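Local coordinates for protein alginate lyase, family PL7 (Zobellia galactanivorans, PDB 4BE3) that probably cleaves alginate as an exolytic lyase of family PL7, acting on bonds of its uronic acid chain, at residues K81-L86 and S188-V193. Numbering follows the deposited sequence.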
ATOM      1  N   LYS A  81      -4.005  -3.586   7.562  1.00 19.04           N
ATOM      2  CA  LYS A  81      -4.763  -4.337   8.631  1.00 20.77           C
ATOM      3  C   LYS A  81      -4.855  -5.733   8.240  1.00 21.27           C
ATOM      4  O   LYS A  81      -5.141  -6.123   7.048  1.00 22.05           O
ATOM      5  CB  LYS A  81      -6.168  -3.708   8.729  1.00 22.47           C
ATOM      6  CG  LYS A  81      -6.983  -4.370   9.849  1.00 21.65           C
ATOM      7  CD  LYS A  81      -8.463  -3.900   9.833  1.00 22.93           C
ATOM      8  CE  LYS A  81      -8.528  -2.426  10.167  1.00 30.00           C
ATOM      9  NZ  LYS A  81      -9.982  -1.988  10.152  1.00 29.06           N
ATOM     10  N   LEU A  82      -4.633  -6.642   9.236  1.00 18.32           N
ATOM     11  CA  LEU A  82      -4.770  -8.026   9.002  1.00 16.83           C
ATOM     12  C   LEU A  82      -5.754  -8.557  10.077  1.00 19.38           C
ATOM     13  O   LEU A  82      -5.577  -8.260  11.272  1.00 19.70           O
ATOM     14  CB  LEU A  82      -3.417  -8.757   9.209  1.00 17.46           C
ATOM     15  CG  LEU A  82      -3.497 -10.276   9.252  1.00 16.21           C
ATOM     16  CD1 LEU A  82      -3.921 -10.862   7.820  1.00 17.76           C
ATOM     17  CD2 LEU A  82      -2.030 -10.792   9.539  1.00 18.57           C
ATOM     18  N   ASN A  83      -6.790  -9.293   9.675  1.00 17.72           N
ATOM     19  CA  ASN A  83      -7.691  -9.965  10.609  1.00 21.42           C
ATOM     20  C   ASN A  83      -7.621 -11.438  10.427  1.00 20.81           C
ATOM     21  O   ASN A  83      -7.735 -11.945   9.282  1.00 22.90           O
ATOM     22  CB  ASN A  83      -9.178  -9.546  10.250  1.00 20.51           C
ATOM     23  CG  ASN A  83      -9.535  -8.183  10.840  1.00 25.59           C
ATOM     24  OD1 ASN A  83      -9.916  -8.106  12.037  1.00 25.95           O
ATOM     25  ND2 ASN A  83      -9.243  -7.168  10.181  1.00 24.69           N
ATOM     26  N   ALA A  84      -7.487 -12.214  11.537  1.00 19.99           N
ATOM     27  CA  ALA A  84      -7.502 -13.598  11.432  1.00 21.21           C
ATOM     28  C   ALA A  84      -8.366 -14.269  12.513  1.00 20.57           C
ATOM     29  O   ALA A  84      -8.504 -13.761  13.590  1.00 21.20           O
ATOM     30  CB  ALA A  84      -6.079 -14.179  11.573  1.00 21.05           C
ATOM     31  N   THR A  85      -8.996 -15.384  12.198  1.00 21.22           N
ATOM     32  CA  THR A  85      -9.659 -16.207  13.235  1.00 21.54           C
ATOM     33  C   THR A  85      -9.111 -17.572  13.048  1.00 21.79           C
ATOM     34  O   THR A  85      -9.116 -18.129  11.918  1.00 20.65           O
ATOM     35  CB  THR A  85     -11.202 -16.208  13.016  1.00 23.96           C
ATOM     36  OG1 THR A  85     -11.658 -14.842  13.263  1.00 25.29           O
ATOM     37  CG2 THR A  85     -11.836 -17.089  14.001  1.00 23.00           C
ATOM     38  N   LEU A  86      -8.715 -18.229  14.141  1.00 19.45           N
ATOM     39  CA  LEU A  86      -7.907 -19.466  13.954  1.00 17.88           C
ATOM     40  C   LEU A  86      -7.998 -20.338  15.219  1.00 19.37           C
ATOM     41  O   LEU A  86      -8.570 -19.870  16.204  1.00 20.92           O
ATOM     42  CB  LEU A  86      -6.393 -19.071  13.758  1.00 18.74           C
ATOM     43  CG  LEU A  86      -5.773 -18.338  15.018  1.00 16.96           C
ATOM     44  CD1 LEU A  86      -4.297 -18.745  15.071  1.00 19.27           C
ATOM     45  CD2 LEU A  86      -5.836 -16.812  14.823  1.00 17.41           C
ATOM     46  N   SER A 188      -9.330 -14.840  17.781  1.00 19.80           N
ATOM     47  CA  SER A 188      -9.125 -13.894  16.672  1.00 21.86           C
ATOM     48  C   SER A 188      -8.036 -12.913  17.053  1.00 19.87           C
ATOM     49  O   SER A 188      -7.944 -12.547  18.214  1.00 21.34           O
ATOM     50  CB  SER A 188     -10.469 -13.127  16.504  1.00 21.95           C
ATOM     51  OG  SER A 188     -11.396 -14.169  16.039  1.00 26.66           O
ATOM     52  N   TYR A 189      -7.323 -12.346  16.063  1.00 18.32           N
ATOM     53  CA  TYR A 189      -6.481 -11.229  16.270  1.00 16.82           C
ATOM     54  C   TYR A 189      -6.760 -10.246  15.107  1.00 19.41           C
ATOM     55  O   TYR A 189      -7.228 -10.638  13.987  1.00 20.16           O
ATOM     56  CB  TYR A 189      -4.989 -11.611  16.368  1.00 18.62           C
ATOM     57  CG  TYR A 189      -4.397 -12.230  15.170  1.00 18.23           C
ATOM     58  CD1 TYR A 189      -4.022 -11.378  14.045  1.00 18.89           C
ATOM     59  CD2 TYR A 189      -3.978 -13.544  15.169  1.00 17.62           C
ATOM     60  CE1 TYR A 189      -3.359 -11.909  12.896  1.00 18.96           C
ATOM     61  CE2 TYR A 189      -3.306 -14.127  14.003  1.00 16.82           C
ATOM     62  CZ  TYR A 189      -3.025 -13.259  12.875  1.00 16.88           C
ATOM     63  OH  TYR A 189      -2.331 -13.861  11.835  1.00 17.54           O
ATOM     64  N   GLU A 190      -6.488  -9.020  15.416  1.00 18.00           N
ATOM     65  CA  GLU A 190      -6.391  -7.986  14.366  1.00 19.98           C
ATOM     66  C   GLU A 190      -5.176  -7.188  14.590  1.00 18.49           C
ATOM     67  O   GLU A 190      -4.935  -6.709  15.747  1.00 20.46           O
ATOM     68  CB  GLU A 190      -7.634  -7.060  14.517  1.00 20.98           C
ATOM     69  CG  GLU A 190      -7.624  -5.891  13.455  1.00 21.69           C
ATOM     70  CD  GLU A 190      -8.860  -5.010  13.607  1.00 26.67           C
ATOM     71  OE1 GLU A 190      -9.955  -5.380  13.214  1.00 26.61           O
ATOM     72  OE2 GLU A 190      -8.740  -3.959  14.314  1.00 29.75           O
ATOM     73  N   ILE A 191      -4.379  -6.982  13.521  1.00 17.75           N
ATOM     74  CA  ILE A 191      -3.246  -6.088  13.613  1.00 15.98           C
ATOM     75  C   ILE A 191      -3.648  -4.892  12.651  1.00 20.52           C
ATOM     76  O   ILE A 191      -3.730  -5.125  11.448  1.00 20.41           O
ATOM     77  CB  ILE A 191      -2.007  -6.683  13.023  1.00 15.63           C
ATOM     78  CG1 ILE A 191      -1.717  -8.057  13.798  1.00 18.09           C
ATOM     79  CG2 ILE A 191      -0.773  -5.643  13.121  1.00 17.69           C
ATOM     80  CD1 ILE A 191      -0.556  -8.845  13.097  1.00 19.48           C
ATOM     81  N   ASN A 192      -3.905  -3.744  13.266  1.00 19.81           N
ATOM     82  CA  ASN A 192      -4.356  -2.536  12.477  1.00 19.38           C
ATOM     83  C   ASN A 192      -3.323  -1.464  12.567  1.00 19.96           C
ATOM     84  O   ASN A 192      -3.140  -0.821  13.648  1.00 20.39           O
ATOM     85  CB  ASN A 192      -5.697  -2.129  13.133  1.00 20.10           C
ATOM     86  CG  ASN A 192      -6.192  -0.789  12.546  1.00 24.56           C
ATOM     87  OD1 ASN A 192      -5.800  -0.486  11.407  1.00 22.74           O
ATOM     88  ND2 ASN A 192      -6.928   0.018  13.305  1.00 22.90           N
ATOM     89  N   VAL A 193      -2.548  -1.249  11.501  1.00 21.11           N
ATOM     90  CA  VAL A 193      -1.499  -0.209  11.566  1.00 19.37           C
ATOM     91  C   VAL A 193      -2.085   0.991  10.819  1.00 22.74           C
ATOM     92  O   VAL A 193      -2.402   0.851   9.641  1.00 21.38           O
ATOM     93  CB  VAL A 193      -0.182  -0.640  10.876  1.00 19.48           C
ATOM     94  CG1 VAL A 193       0.830   0.510  10.925  1.00 21.65           C
ATOM     95  CG2 VAL A 193       0.384  -1.917  11.707  1.00 18.83           C
TER
HETATM   96  O   HOH W   1     -11.309  -3.595  11.898  1.00 42.93           O
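The ring of Tyr189 leans over Ala84, whose methyl is the small bump that fits beneath it. Ala84 CB lies 3.7 Å from the ring centre, offset toward the rim, in a CH-pi contact. CG of Tyr189 sits between the backbone N and the carbonyl carbon (chi1 62°). Leu82 CD2 meets the ring edge in plane, 3.8 Å from Tyr189 CE1. Leu86 CD2 approaches the CD2–CE2 side obliquely. Ala84 thus fills the hollow under one face, while Leu82 abuts the CE1 edge, and Tyr189 OH is hydrogen-bonded to Val107 O. An alanine at Tyr189 would probably open a gap above Ala84 and leave Val107 O without this partner. Leu82 and Ile191 continue this buried face, which packs on Phe256 of strand 254-258. On the other face, Thr85 OG1 and Ser188 OG share a hydrogen bond of 2.9 Å. A water joins Lys81 NZ to Glu190 OE1, and Lys81 NZ is also hydrogen-bonded to Ser309 OG. Four backbone bonds, from the Leu82–Ile191 and Ala84–Tyr189 pairs, tie the antiparallel strands. Two antiparallel sheets packed through such an apolar layer are characteristic of the beta-jelly roll of PL7 lyases.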